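Long-range contacts in 3-hydroxyacyl-CoA dehydrogenase (Brucella suis, PDB 4O5O), which probably oxidises 3-hydroxyacyl-CoA to 3-oxoacyl-CoA with a nicotinamide cofactor, as a member of the short-chain dehydrogenase family: residues S23-A28 against G229-Y234; T66-D71 against F127-L132; G100-G105 against G162-A167; N153-A158 against G175-T180; R193-A198 against E250-D255. All coordinates share one frame; numbering follows the deposited sequence.

Contact 1: S23-A28 against G229-Y234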
# COMPACT_ATOMS: atom_id res chain seq x y z
N SER B 23 -7.85 14.46 -26.42
CA SER B 23 -9.11 14.19 -25.76
C SER B 23 -8.94 14.05 -24.26
O SER B 23 -7.80 13.96 -23.77
CB SER B 23 -9.73 12.92 -26.34
OG SER B 23 -8.93 11.80 -26.04
N GLY B 24 -10.05 14.06 -23.54
CA GLY B 24 -10.06 13.62 -22.16
C GLY B 24 -9.06 14.31 -21.27
O GLY B 24 -8.96 15.54 -21.24
N LEU B 25 -8.35 13.53 -20.49
CA LEU B 25 -7.46 14.10 -19.51
C LEU B 25 -6.36 14.94 -20.14
O LEU B 25 -6.07 16.05 -19.68
CB LEU B 25 -6.82 13.01 -18.65
CG LEU B 25 -7.76 12.08 -17.87
CD1 LEU B 25 -6.94 11.17 -16.96
CD2 LEU B 25 -8.84 12.86 -17.10
N GLY B 26 -5.73 14.44 -21.20
CA GLY B 26 -4.65 15.19 -21.82
C GLY B 26 -5.12 16.50 -22.44
O GLY B 26 -4.40 17.52 -22.39
N ALA B 27 -6.30 16.50 -23.05
CA ALA B 27 -6.89 17.75 -23.57
C ALA B 27 -7.12 18.76 -22.44
O ALA B 27 -6.87 19.97 -22.59
CB ALA B 27 -8.18 17.49 -24.32
N ALA B 28 -7.55 18.27 -21.28
CA ALA B 28 -7.81 19.14 -20.14
C ALA B 28 -6.51 19.72 -19.59
O ALA B 28 -6.45 20.90 -19.21
CB ALA B 28 -8.57 18.39 -19.06
N GLY B 229 -15.63 12.12 -12.44
CA GLY B 229 -14.70 13.22 -12.36
C GLY B 229 -14.64 14.04 -13.62
O GLY B 229 -14.79 13.53 -14.73
N GLU B 230 -14.41 15.34 -13.45
CA GLU B 230 -14.28 16.25 -14.60
C GLU B 230 -12.77 16.27 -14.96
O GLU B 230 -11.91 16.46 -14.08
CB GLU B 230 -14.79 17.65 -14.24
CG GLU B 230 -16.31 17.68 -13.99
CD GLU B 230 -16.88 18.97 -13.40
OE1 GLU B 230 -16.18 19.69 -12.66
OE2 GLU B 230 -18.08 19.24 -13.66
N PRO B 231 -12.42 16.09 -16.24
CA PRO B 231 -11.00 16.19 -16.62
C PRO B 231 -10.26 17.45 -16.08
O PRO B 231 -9.07 17.37 -15.74
CB PRO B 231 -11.06 16.13 -18.16
CG PRO B 231 -12.25 15.22 -18.42
CD PRO B 231 -13.26 15.64 -17.38
N ALA B 232 -10.95 18.58 -15.96
CA ALA B 232 -10.30 19.79 -15.41
C ALA B 232 -9.82 19.58 -13.96
O ALA B 232 -8.89 20.24 -13.51
CB ALA B 232 -11.25 20.98 -15.46
N GLU B 233 -10.49 18.69 -13.21
CA GLU B 233 -10.05 18.38 -11.84
C GLU B 233 -8.72 17.61 -11.81
O GLU B 233 -7.88 17.79 -10.93
CB GLU B 233 -11.15 17.63 -11.08
CG GLU B 233 -12.40 18.48 -10.87
CD GLU B 233 -13.59 17.72 -10.33
OE1 GLU B 233 -14.06 16.75 -10.99
OE2 GLU B 233 -14.09 18.11 -9.23
N TYR B 234 -8.55 16.74 -12.81
CA TYR B 234 -7.27 16.04 -12.98
C TYR B 234 -6.20 17.08 -13.32
O TYR B 234 -5.10 17.09 -12.78
CB TYR B 234 -7.41 14.96 -14.07
CG TYR B 234 -6.11 14.35 -14.52
CD1 TYR B 234 -5.38 14.94 -15.53
CD2 TYR B 234 -5.59 13.22 -13.91
CE1 TYR B 234 -4.18 14.44 -15.93
CE2 TYR B 234 -4.35 12.70 -14.31
CZ TYR B 234 -3.66 13.33 -15.34
OH TYR B 234 -2.43 12.89 -15.80
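Leu-25, Ala-28, Pro-231 and Tyr-234 form an apolar contact between the N-terminal turns of two helices, 24-35 and 231-243, near the surface of the subunit. No hydrogen bond crosses it, so the evidence for the fit is the meeting of carbons. Leu-25 lies across Tyr-234 at about a right angle and sets a methyl over the centre of the ring. Leu-25 CD1 stands 3.9 Å from the centroid of the Tyr-234 ring, 11° off its normal, a CH-pi contact over the face. With CG anti to the backbone N (chi1 169°) the ring is carried to Leu-25, while the other leucine methyl, Leu-25 CD2, reaches Pro-231 CA at 4.0 Å. One turn further along the first helix, Ala-28 CB meets Pro-231 CB at 3.5 Å, tighter than ordinary carbon contact. Pro-231 CB also comes within 3.8 Å of Gly-24 O. Glu-230, the N-cap residue, is tied to the helix it precedes by its N-H, which donates to Glu-233 OE1 at 2.9 Å. At the far end of the ring, Tyr-234 OH is hydrogen-bonded to Thr-154 OG1. Gly-24, with a positive phi of 55°, and Gly-26 are consistent with the last two glycines of the TGxxxGxG turn after strand 15-19, which in relatives among the short-chain dehydrogenases lies against the dinucleotide.

Contact 2: T66-D71 against F127-L132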
# COMPACT_ATOMS: atom_id res chain seq x y z
N THR B 66 1.92 11.42 -32.91
CA THR B 66 2.98 10.67 -32.22
C THR B 66 2.43 9.36 -31.70
O THR B 66 1.41 9.38 -31.02
CB THR B 66 3.45 11.48 -31.00
OG1 THR B 66 3.97 12.75 -31.41
CG2 THR B 66 4.58 10.76 -30.22
N ASP B 67 3.09 8.25 -32.01
CA ASP B 67 2.90 6.98 -31.32
C ASP B 67 3.87 6.94 -30.15
O ASP B 67 5.10 6.86 -30.36
CB ASP B 67 3.18 5.81 -32.27
CG ASP B 67 3.07 4.47 -31.60
OD1 ASP B 67 2.82 4.41 -30.38
OD2 ASP B 67 3.23 3.45 -32.30
N VAL B 68 3.37 7.10 -28.93
CA VAL B 68 4.25 7.17 -27.75
C VAL B 68 5.13 5.94 -27.52
O VAL B 68 6.16 6.06 -26.85
CB VAL B 68 3.50 7.48 -26.44
CG1 VAL B 68 2.97 8.90 -26.44
CG2 VAL B 68 2.41 6.47 -26.16
N ALA B 69 4.76 4.80 -28.11
CA ALA B 69 5.56 3.58 -27.93
C ALA B 69 6.71 3.50 -28.94
O ALA B 69 7.51 2.56 -28.87
CB ALA B 69 4.70 2.35 -28.05
N SER B 70 6.78 4.46 -29.86
CA SER B 70 7.83 4.48 -30.90
C SER B 70 9.05 5.30 -30.49
O SER B 70 8.95 6.47 -30.14
CB SER B 70 7.27 5.02 -32.21
OG SER B 70 8.29 5.40 -33.11
N ASP B 71 10.23 4.67 -30.53
CA ASP B 71 11.49 5.37 -30.30
C ASP B 71 11.59 6.61 -31.22
O ASP B 71 11.87 7.75 -30.77
CB ASP B 71 12.64 4.39 -30.58
CG ASP B 71 14.01 5.02 -30.43
OD1 ASP B 71 14.49 5.07 -29.31
OD2 ASP B 71 14.64 5.42 -31.44
N PHE B 127 7.12 5.14 -20.40
CA PHE B 127 8.55 5.08 -20.17
C PHE B 127 9.32 5.73 -21.32
O PHE B 127 10.31 6.48 -21.08
CB PHE B 127 9.05 3.66 -19.97
CG PHE B 127 10.52 3.61 -19.71
CD1 PHE B 127 11.00 3.99 -18.47
CD2 PHE B 127 11.42 3.26 -20.70
CE1 PHE B 127 12.35 4.00 -18.21
CE2 PHE B 127 12.78 3.25 -20.44
CZ PHE B 127 13.24 3.63 -19.19
N ASN B 128 8.91 5.44 -22.55
CA ASN B 128 9.58 6.01 -23.70
C ASN B 128 9.57 7.53 -23.66
O ASN B 128 10.60 8.19 -23.83
CB ASN B 128 8.92 5.52 -24.99
CG ASN B 128 9.68 5.96 -26.22
OD1 ASN B 128 10.92 5.90 -26.26
ND2 ASN B 128 8.94 6.41 -27.24
N MET B 129 8.41 8.12 -23.40
CA MET B 129 8.36 9.57 -23.35
C MET B 129 9.11 10.12 -22.14
O MET B 129 9.74 11.17 -22.23
CB MET B 129 6.90 10.06 -23.39
CG MET B 129 6.19 9.74 -24.70
SD MET B 129 7.05 10.24 -26.19
CE MET B 129 7.42 11.95 -25.84
N LEU B 130 9.05 9.44 -20.98
CA LEU B 130 9.76 9.96 -19.82
C LEU B 130 11.28 9.95 -19.99
O LEU B 130 11.94 10.91 -19.61
CB LEU B 130 9.30 9.28 -18.54
CG LEU B 130 9.90 8.01 -18.01
CD1 LEU B 130 11.28 8.23 -17.38
CD2 LEU B 130 8.94 7.48 -16.98
N ARG B 131 11.83 8.92 -20.63
CA ARG B 131 13.28 8.84 -20.77
C ARG B 131 13.77 9.97 -21.69
O ARG B 131 14.80 10.62 -21.43
CB ARG B 131 13.72 7.45 -21.24
CG ARG B 131 13.49 7.16 -22.72
CD ARG B 131 13.64 5.70 -23.13
NE ARG B 131 13.33 5.66 -24.56
CZ ARG B 131 14.19 5.78 -25.56
NH1 ARG B 131 15.49 5.70 -25.35
NH2 ARG B 131 13.69 5.91 -26.78
N LEU B 132 13.02 10.21 -22.75
CA LEU B 132 13.41 11.23 -23.72
C LEU B 132 13.17 12.67 -23.19
O LEU B 132 13.98 13.59 -23.41
CB LEU B 132 12.67 11.01 -25.06
CG LEU B 132 12.98 9.67 -25.72
CD1 LEU B 132 12.05 9.49 -26.91
CD2 LEU B 132 14.45 9.57 -26.14
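Asn-128 points its carboxamide from helix 112-137 at the loop 66-71 and uses both ends of the group. CG stands anti to the backbone N (chi1 -174°), which carries ND2 into the bend of the loop, where two carbonyls receive it. The bond from Asn-128 ND2 to Val-68 O is 2.8 Å long and nearly straight at 166°, with the oxygen in the amide plane. The bond from Asn-128 ND2 to Ser-70 O, at 2.9 Å, is more bent, and its acceptor is tilted from that plane; in both cases the donor sits above the carbonyl plane. Asn-128 OD1 is gripped side-on by Arg-131, with NE at 3.0 Å and NH2 at 2.8 Å, and itself lies in the guanidinium plane. Arg-131 NH2 also donates to Asp-71 OD1 at 2.8 Å, a bent salt-bridge bond approached from the anti side but tilted out of the carboxylate plane. There the two planes are 26° apart and the side chains cross at about a right angle. Beside the polar groups Val-68 CG1 packs on Met-129 CG at 3.8 Å, again roughly crosswise.

Asp-67 OD1 accepts from Ala-69 N in an Asx turn, which with the type I turn from Asp-67 to Ser-70 shapes the bend that carries the two carbonyls. Asp-71 OD2 has a second partner in Lys-75 NZ, and Arg-131 NH1 donates to His-110 O of the third subunit. This relay fixes the amide flip, since ND2 must face the carbonyls and OD1 the arginine, and probably polarises the amide.

Contact 3: G100-G105 against G162-A167. With EDO (1,2-ethanediol), chain D.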
# COMPACT_ATOMS: atom_id res chain seq x y z
N GLY B 100 -11.36 -3.95 -21.35
CA GLY B 100 -11.71 -5.04 -20.46
C GLY B 100 -11.69 -6.34 -21.22
O GLY B 100 -12.20 -6.43 -22.34
N GLU B 101 -11.04 -7.34 -20.66
CA GLU B 101 -11.02 -8.65 -21.29
C GLU B 101 -10.71 -9.66 -20.19
O GLU B 101 -9.75 -9.50 -19.43
CB GLU B 101 -9.93 -8.71 -22.38
CG GLU B 101 -9.96 -10.03 -23.16
CD GLU B 101 -8.95 -10.07 -24.31
OE1 GLU B 101 -8.31 -9.02 -24.58
OE2 GLU B 101 -8.80 -11.15 -24.94
N LYS B 102 -11.56 -10.66 -20.05
CA LYS B 102 -11.35 -11.68 -19.06
C LYS B 102 -10.15 -12.56 -19.37
O LYS B 102 -9.83 -12.83 -20.54
CB LYS B 102 -12.59 -12.57 -18.96
CG LYS B 102 -13.74 -11.87 -18.30
CD LYS B 102 -14.92 -12.81 -18.14
CE LYS B 102 -16.11 -12.10 -17.55
NZ LYS B 102 -17.15 -13.11 -17.25
N VAL B 103 -9.50 -13.05 -18.31
CA VAL B 103 -8.47 -14.07 -18.43
C VAL B 103 -9.05 -15.30 -19.15
O VAL B 103 -8.41 -15.85 -20.05
CB VAL B 103 -7.92 -14.46 -17.06
CG1 VAL B 103 -6.90 -15.59 -17.18
CG2 VAL B 103 -7.28 -13.25 -16.38
N LEU B 104 -10.25 -15.73 -18.73
CA LEU B 104 -10.95 -16.88 -19.34
C LEU B 104 -12.30 -16.39 -19.87
O LEU B 104 -13.21 -16.12 -19.10
CB LEU B 104 -11.12 -18.02 -18.35
CG LEU B 104 -9.85 -18.61 -17.77
CD1 LEU B 104 -10.23 -19.73 -16.80
CD2 LEU B 104 -8.92 -19.14 -18.84
N GLY B 105 -12.36 -16.18 -21.18
CA GLY B 105 -13.57 -15.70 -21.83
C GLY B 105 -14.37 -16.83 -22.45
O GLY B 105 -13.95 -17.99 -22.46
N GLY B 162 -8.14 -3.49 -9.03
CA GLY B 162 -8.51 -3.95 -10.37
C GLY B 162 -9.74 -4.85 -10.38
O GLY B 162 -9.88 -5.76 -9.57
N GLN B 163 -10.64 -4.57 -11.32
CA GLN B 163 -11.85 -5.33 -11.46
C GLN B 163 -11.65 -6.56 -12.33
O GLN B 163 -10.70 -6.67 -13.08
CB GLN B 163 -12.94 -4.43 -12.10
CG GLN B 163 -13.20 -3.13 -11.34
CD GLN B 163 -14.47 -2.44 -11.80
OE1 GLN B 163 -14.54 -1.95 -12.93
NE2 GLN B 163 -15.51 -2.49 -10.98
N ILE B 164 -12.64 -7.45 -12.30
CA ILE B 164 -12.70 -8.52 -13.28
C ILE B 164 -12.61 -7.92 -14.69
O ILE B 164 -13.33 -6.99 -15.01
CB ILE B 164 -13.99 -9.35 -13.09
CG1 ILE B 164 -13.94 -10.08 -11.74
CG2 ILE B 164 -14.18 -10.31 -14.26
CD1 ILE B 164 -15.26 -10.75 -11.33
N GLY B 165 -11.73 -8.48 -15.51
CA GLY B 165 -11.49 -7.96 -16.86
C GLY B 165 -10.31 -7.01 -17.01
O GLY B 165 -9.96 -6.66 -18.13
N GLN B 166 -9.71 -6.59 -15.88
CA GLN B 166 -8.67 -5.58 -15.90
C GLN B 166 -7.23 -6.10 -15.71
O GLN B 166 -6.35 -5.34 -15.36
CB GLN B 166 -8.97 -4.49 -14.86
CG GLN B 166 -10.22 -3.69 -15.17
CD GLN B 166 -10.29 -2.43 -14.36
OE1 GLN B 166 -10.29 -2.45 -13.13
NE2 GLN B 166 -10.38 -1.31 -15.05
N ALA B 167 -6.97 -7.38 -15.98
CA ALA B 167 -5.59 -7.86 -15.82
C ALA B 167 -4.61 -6.99 -16.58
O ALA B 167 -3.59 -6.58 -16.01
CB ALA B 167 -5.46 -9.32 -16.23
C1 EDO D . -16.25 -17.93 -19.47
O1 EDO D . -15.94 -16.54 -19.31
C2 EDO D . -16.08 -18.63 -18.13
O2 EDO D . -14.71 -18.62 -17.71
O HOH W 1 -8.54 -9.62 -16.90
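A glycine-bearing type II turn, Gln-163 to Gln-166, meets the loop 100-105 through Gly-165, which lies beside Glu-101 and Lys-102 just ahead of helix 167-187. Gly-165 O takes the N-H of Glu-101 in a bond of 2.8 Å that is nearly straight (168°) and lies on a lone pair in the carbonyl plane. Gly-100 CA also lies 3.3 Å from Gly-165 O, a CA-H...O contact. The positive phi of Gly-165, 96°, is that of the third position of a type II turn, where glycine is usual.

A water bridges the segments next to this bond, donating to Glu-101 O at 2.8 Å and accepting from Ala-167 N at 2.9 Å, so it occupies an N-H in the first turn of the helix. Apolar touches are sparse: Val-103 CG2 lies 4.3 Å from Ala-167 CB. Gln-166 OE1 accepts from Gln-163 N and ties the turn to itself. Ethanediol, probably from the crystallisation liquor, binds Leu-104 O.

The contact joins the loop leading to strand 104-105 to the start of helix 167-187, while Glu-186 of the third subunit binds Val-103 N and Leu-104 N through its carboxylate.

Contact 4: N153-A158 against G175-T180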
# COMPACT_ATOMS: atom_id res chain seq x y z
N ASN B 153 3.03 11.16 -14.53
CA ASN B 153 2.48 10.00 -15.20
C ASN B 153 1.08 9.72 -14.71
O ASN B 153 0.68 10.17 -13.62
CB ASN B 153 3.37 8.78 -14.96
CG ASN B 153 4.78 8.95 -15.55
OD1 ASN B 153 4.94 9.65 -16.51
ND2 ASN B 153 5.76 8.25 -15.05
N THR B 154 0.33 8.97 -15.50
CA THR B 154 -1.04 8.63 -15.15
C THR B 154 -1.12 7.12 -14.94
O THR B 154 -0.89 6.35 -15.87
CB THR B 154 -2.01 9.07 -16.25
OG1 THR B 154 -1.83 10.47 -16.50
CG2 THR B 154 -3.46 8.83 -15.84
N ALA B 155 -1.43 6.70 -13.72
CA ALA B 155 -1.74 5.31 -13.42
C ALA B 155 -3.25 5.15 -13.48
O ALA B 155 -3.86 5.60 -14.47
CB ALA B 155 -1.12 4.88 -12.10
N SER B 156 -3.86 4.58 -12.45
CA SER B 156 -5.31 4.40 -12.37
C SER B 156 -5.59 3.79 -11.02
O SER B 156 -4.75 3.05 -10.49
CB SER B 156 -5.81 3.41 -13.44
OG SER B 156 -7.20 3.08 -13.26
N VAL B 157 -6.78 4.00 -10.50
CA VAL B 157 -7.24 3.17 -9.39
C VAL B 157 -7.17 1.67 -9.68
O VAL B 157 -7.10 0.89 -8.76
CB VAL B 157 -8.63 3.56 -8.89
CG1 VAL B 157 -8.59 4.96 -8.26
CG2 VAL B 157 -9.66 3.44 -9.99
N ALA B 158 -7.18 1.29 -10.95
CA ALA B 158 -7.04 -0.12 -11.33
C ALA B 158 -5.71 -0.69 -10.90
O ALA B 158 -5.58 -1.91 -10.79
CB ALA B 158 -7.26 -0.31 -12.82
N GLY B 175 2.47 -1.07 -13.21
CA GLY B 175 3.85 -0.85 -13.65
C GLY B 175 4.21 0.63 -13.66
O GLY B 175 5.29 1.01 -13.23
N VAL B 176 3.30 1.48 -14.17
CA VAL B 176 3.56 2.91 -14.14
C VAL B 176 3.75 3.38 -12.69
O VAL B 176 4.68 4.10 -12.37
CB VAL B 176 2.41 3.69 -14.80
CG1 VAL B 176 2.56 5.18 -14.54
CG2 VAL B 176 2.36 3.41 -16.31
N ALA B 177 2.84 2.96 -11.81
CA ALA B 177 2.90 3.38 -10.43
C ALA B 177 4.24 2.99 -9.78
O ALA B 177 4.90 3.80 -9.11
CB ALA B 177 1.74 2.83 -9.62
N ALA B 178 4.66 1.74 -9.99
CA ALA B 178 5.87 1.19 -9.34
C ALA B 178 7.16 1.82 -9.82
O ALA B 178 8.14 1.79 -9.11
CB ALA B 178 5.93 -0.33 -9.47
N MET B 179 7.18 2.31 -11.06
CA MET B 179 8.31 3.02 -11.64
C MET B 179 8.60 4.35 -10.96
O MET B 179 9.71 4.88 -11.10
CB MET B 179 8.03 3.42 -13.11
CG MET B 179 8.09 2.35 -14.12
SD MET B 179 8.47 3.15 -15.67
CE MET B 179 7.07 4.17 -16.17
N THR B 180 7.58 4.95 -10.36
CA THR B 180 7.70 6.35 -9.95
C THR B 180 8.95 6.51 -9.06
O THR B 180 9.75 7.44 -9.25
CB THR B 180 6.44 6.82 -9.22
OG1 THR B 180 5.28 6.45 -9.96
CG2 THR B 180 6.45 8.31 -9.02
O HOH W 2 5.74 6.54 -12.88
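A water between Asn-153 and Val-176 is gripped from both segments, accepting from Asn-153 ND2 at 2.8 Å and donating to Val-176 O at 2.7 Å. It thus joins the end of strand 149-154 to a helix carbonyl, where no direct hydrogen bond crosses. The amide is held at its other end too, because Asn-153 OD1 is hydrogen-bonded to Asn-93 ND2.

Beside this bridge the contact is apolar and centred on Val-176. Its CG1 stands anti to the backbone N (chi1 169°) and reaches Asn-153 CB at 3.7 Å, with Thr-154 O close to the same methyl. Ala-155 CB lies 4.4 Å from Val-176 CG1 and 4.3 Å from Ala-177 CB, so a single alanine methyl rests against two successive residues of the helix.

Helix 167-187 here packs on one face of the central parallel sheet, near the C-terminal end of strand 149-154, the layout of a Rossmann-type fold. The strand leads to Ser-156, and the helix carries Tyr-169 and Lys-173, spaced as in the Tyr-x-x-x-Lys motif of short-chain dehydrogenases; Lys-173 NZ binds Thr-154 O. Ser-156 OG accepts from Ala-158 N at 2.9 Å, a capping bond at the turn that follows.

On the helix, Ala-177 O takes two donors from one face of its plane, Thr-180 N at 3.2 Å and Thr-180 OG1 at 2.8 Å.

Contact 5: R193-A198 against E250-D255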
# COMPACT_ATOMS: atom_id res chain seq x y z
N ARG B 193 11.68 16.15 -10.90
CA ARG B 193 10.71 15.40 -10.08
C ARG B 193 9.87 14.46 -10.93
O ARG B 193 9.65 14.73 -12.13
CB ARG B 193 9.80 16.38 -9.33
CG ARG B 193 10.51 17.14 -8.23
CD ARG B 193 9.58 17.92 -7.35
NE ARG B 193 8.98 19.03 -8.08
CZ ARG B 193 7.68 19.28 -8.25
NH1 ARG B 193 6.73 18.49 -7.76
NH2 ARG B 193 7.31 20.35 -8.93
N VAL B 194 9.39 13.38 -10.31
CA VAL B 194 8.59 12.39 -10.98
C VAL B 194 7.45 12.03 -10.04
O VAL B 194 7.69 11.57 -8.90
CB VAL B 194 9.41 11.14 -11.34
CG1 VAL B 194 8.58 10.17 -12.15
CG2 VAL B 194 10.68 11.51 -12.08
N MET B 195 6.23 12.24 -10.53
CA MET B 195 5.00 11.99 -9.80
C MET B 195 4.02 11.24 -10.64
O MET B 195 4.07 11.28 -11.87
CB MET B 195 4.36 13.31 -9.40
CG MET B 195 5.02 14.00 -8.22
SD MET B 195 4.74 13.18 -6.67
CE MET B 195 2.94 13.18 -6.58
N THR B 196 3.09 10.58 -9.97
CA THR B 196 2.02 9.83 -10.65
C THR B 196 0.69 10.16 -10.05
O THR B 196 0.56 10.27 -8.84
CB THR B 196 2.31 8.32 -10.56
OG1 THR B 196 3.52 8.09 -11.28
CG2 THR B 196 1.20 7.47 -11.16
N ILE B 197 -0.31 10.36 -10.91
CA ILE B 197 -1.70 10.48 -10.48
C ILE B 197 -2.42 9.20 -10.86
O ILE B 197 -2.24 8.71 -11.99
CB ILE B 197 -2.42 11.67 -11.14
CG1 ILE B 197 -1.75 13.01 -10.81
CG2 ILE B 197 -3.89 11.71 -10.78
CD1 ILE B 197 -2.17 14.21 -11.65
N ALA B 198 -3.21 8.64 -9.94
CA ALA B 198 -4.03 7.48 -10.17
C ALA B 198 -5.50 7.92 -10.20
O ALA B 198 -6.17 7.99 -9.14
CB ALA B 198 -3.78 6.42 -9.09
N GLU B 250 5.73 9.95 -5.57
CA GLU B 250 4.45 9.52 -4.97
C GLU B 250 3.39 9.28 -6.04
O GLU B 250 3.47 9.82 -7.14
CB GLU B 250 4.03 10.58 -3.93
CG GLU B 250 2.61 10.59 -3.40
CD GLU B 250 2.19 9.39 -2.62
OE1 GLU B 250 2.77 8.27 -2.84
OE2 GLU B 250 1.27 9.57 -1.75
N VAL B 251 2.43 8.43 -5.68
CA VAL B 251 1.24 8.16 -6.46
C VAL B 251 0.06 8.73 -5.70
O VAL B 251 -0.16 8.34 -4.54
CB VAL B 251 1.08 6.64 -6.68
CG1 VAL B 251 -0.19 6.32 -7.45
CG2 VAL B 251 2.28 6.05 -7.41
N ILE B 252 -0.66 9.67 -6.30
CA ILE B 252 -1.83 10.25 -5.66
C ILE B 252 -3.13 9.75 -6.29
O ILE B 252 -3.34 9.94 -7.51
CB ILE B 252 -1.82 11.78 -5.79
CG1 ILE B 252 -0.55 12.36 -5.17
CG2 ILE B 252 -3.07 12.40 -5.19
CD1 ILE B 252 -0.40 13.85 -5.34
N ARG B 253 -3.99 9.17 -5.47
CA ARG B 253 -5.31 8.74 -5.93
C ARG B 253 -6.22 9.97 -6.01
O ARG B 253 -6.31 10.73 -5.05
CB ARG B 253 -5.92 7.73 -4.96
CG ARG B 253 -5.11 6.47 -4.84
CD ARG B 253 -5.69 5.54 -3.80
NE ARG B 253 -6.94 4.98 -4.27
CZ ARG B 253 -7.29 3.71 -4.14
NH1 ARG B 253 -6.53 2.86 -3.46
NH2 ARG B 253 -8.43 3.35 -4.67
N LEU B 254 -6.86 10.12 -7.16
CA LEU B 254 -7.81 11.20 -7.40
C LEU B 254 -9.13 10.56 -7.81
O LEU B 254 -9.36 10.28 -9.00
CB LEU B 254 -7.26 12.13 -8.46
CG LEU B 254 -8.11 13.35 -8.79
CD1 LEU B 254 -8.17 14.33 -7.62
CD2 LEU B 254 -7.60 14.03 -10.05
N ASP B 255 -9.95 10.22 -6.82
CA ASP B 255 -10.95 9.18 -7.04
C ASP B 255 -12.20 9.29 -6.20
O ASP B 255 -13.02 8.36 -6.23
CB ASP B 255 -10.30 7.79 -6.91
CG ASP B 255 -9.83 7.46 -5.49
OD1 ASP B 255 -10.14 8.25 -4.55
OD2 ASP B 255 -9.13 6.42 -5.33
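Thr-196, Ala-198, Ile-252 and Leu-254 join two parallel strands through a ladder of backbone bonds. Glu-250 O accepts from Thr-196 N, and Thr-196 O accepts from Ile-252 N at 2.9 Å. The next rung runs from Ala-198 N to Ile-252 O at 2.8 Å and is nearly straight (174°), and Ala-198 O then receives Leu-254 N at 3.0 Å. The strand axes approach to 4.5 Å, with an angle of 24° between their directions.

Side chains continue the pairing above and below. On one face Thr-196 and Val-251 lie side by side, pointing the same way, and Ala-198 CB touches Val-251 CG1 at 3.9 Å. On the other, Ile-197 CG2 meets Leu-254 CB at 4.1 Å. The bent chain of Met-195 (chi2 -71°) brings CE to within 3.6 Å of Ile-252 CD1, the two side chains crossing obliquely.

Further out, Arg-253 holds Asp-255 OD2 with two nitrogens, NE at 2.8 Å and the longer NH2, and Asp-255 OD2 lies close to the guanidinium plane; Arg-253 NH2 also pairs with Asp-161 OD2. Glu-250 OE2 accepts from Arg-253 N of the second subunit, and Thr-196 OG1 is hydrogen-bonded to Thr-180 OG1. Strand 251-254 is one of the two outermost strands, within this chain, of the seven-stranded parallel sheet, in order 3-2-1-4-5-6-7, the core of the Rossmann-type short-chain dehydrogenase fold.

Followed from the N terminus, helix 24-35 opens contact 1, which closes only at helix 231-243 and so encloses contacts 2, 3 and 4. Contact 2 opens after strand 61-65 and crosses contact 3, whose first segment falls inside its loop. Contact 3 in turn crosses contact 4. Contact 4 closes before contact 5 opens, and contact 5 crosses contact 1. Contacts 4 and 5, centres about 8 Å apart, lie on neighbouring strands, 149-154 for contact 4 and 192-199 for contact 5, with Ala-155 N 2.8 Å from Ile-197 O. Contact 1 reaches both through Tyr-234, while contact 2 meets contact 4 by Leu-130 and Met-179. Contacts 2, 3 and 4 also touch the third subunit.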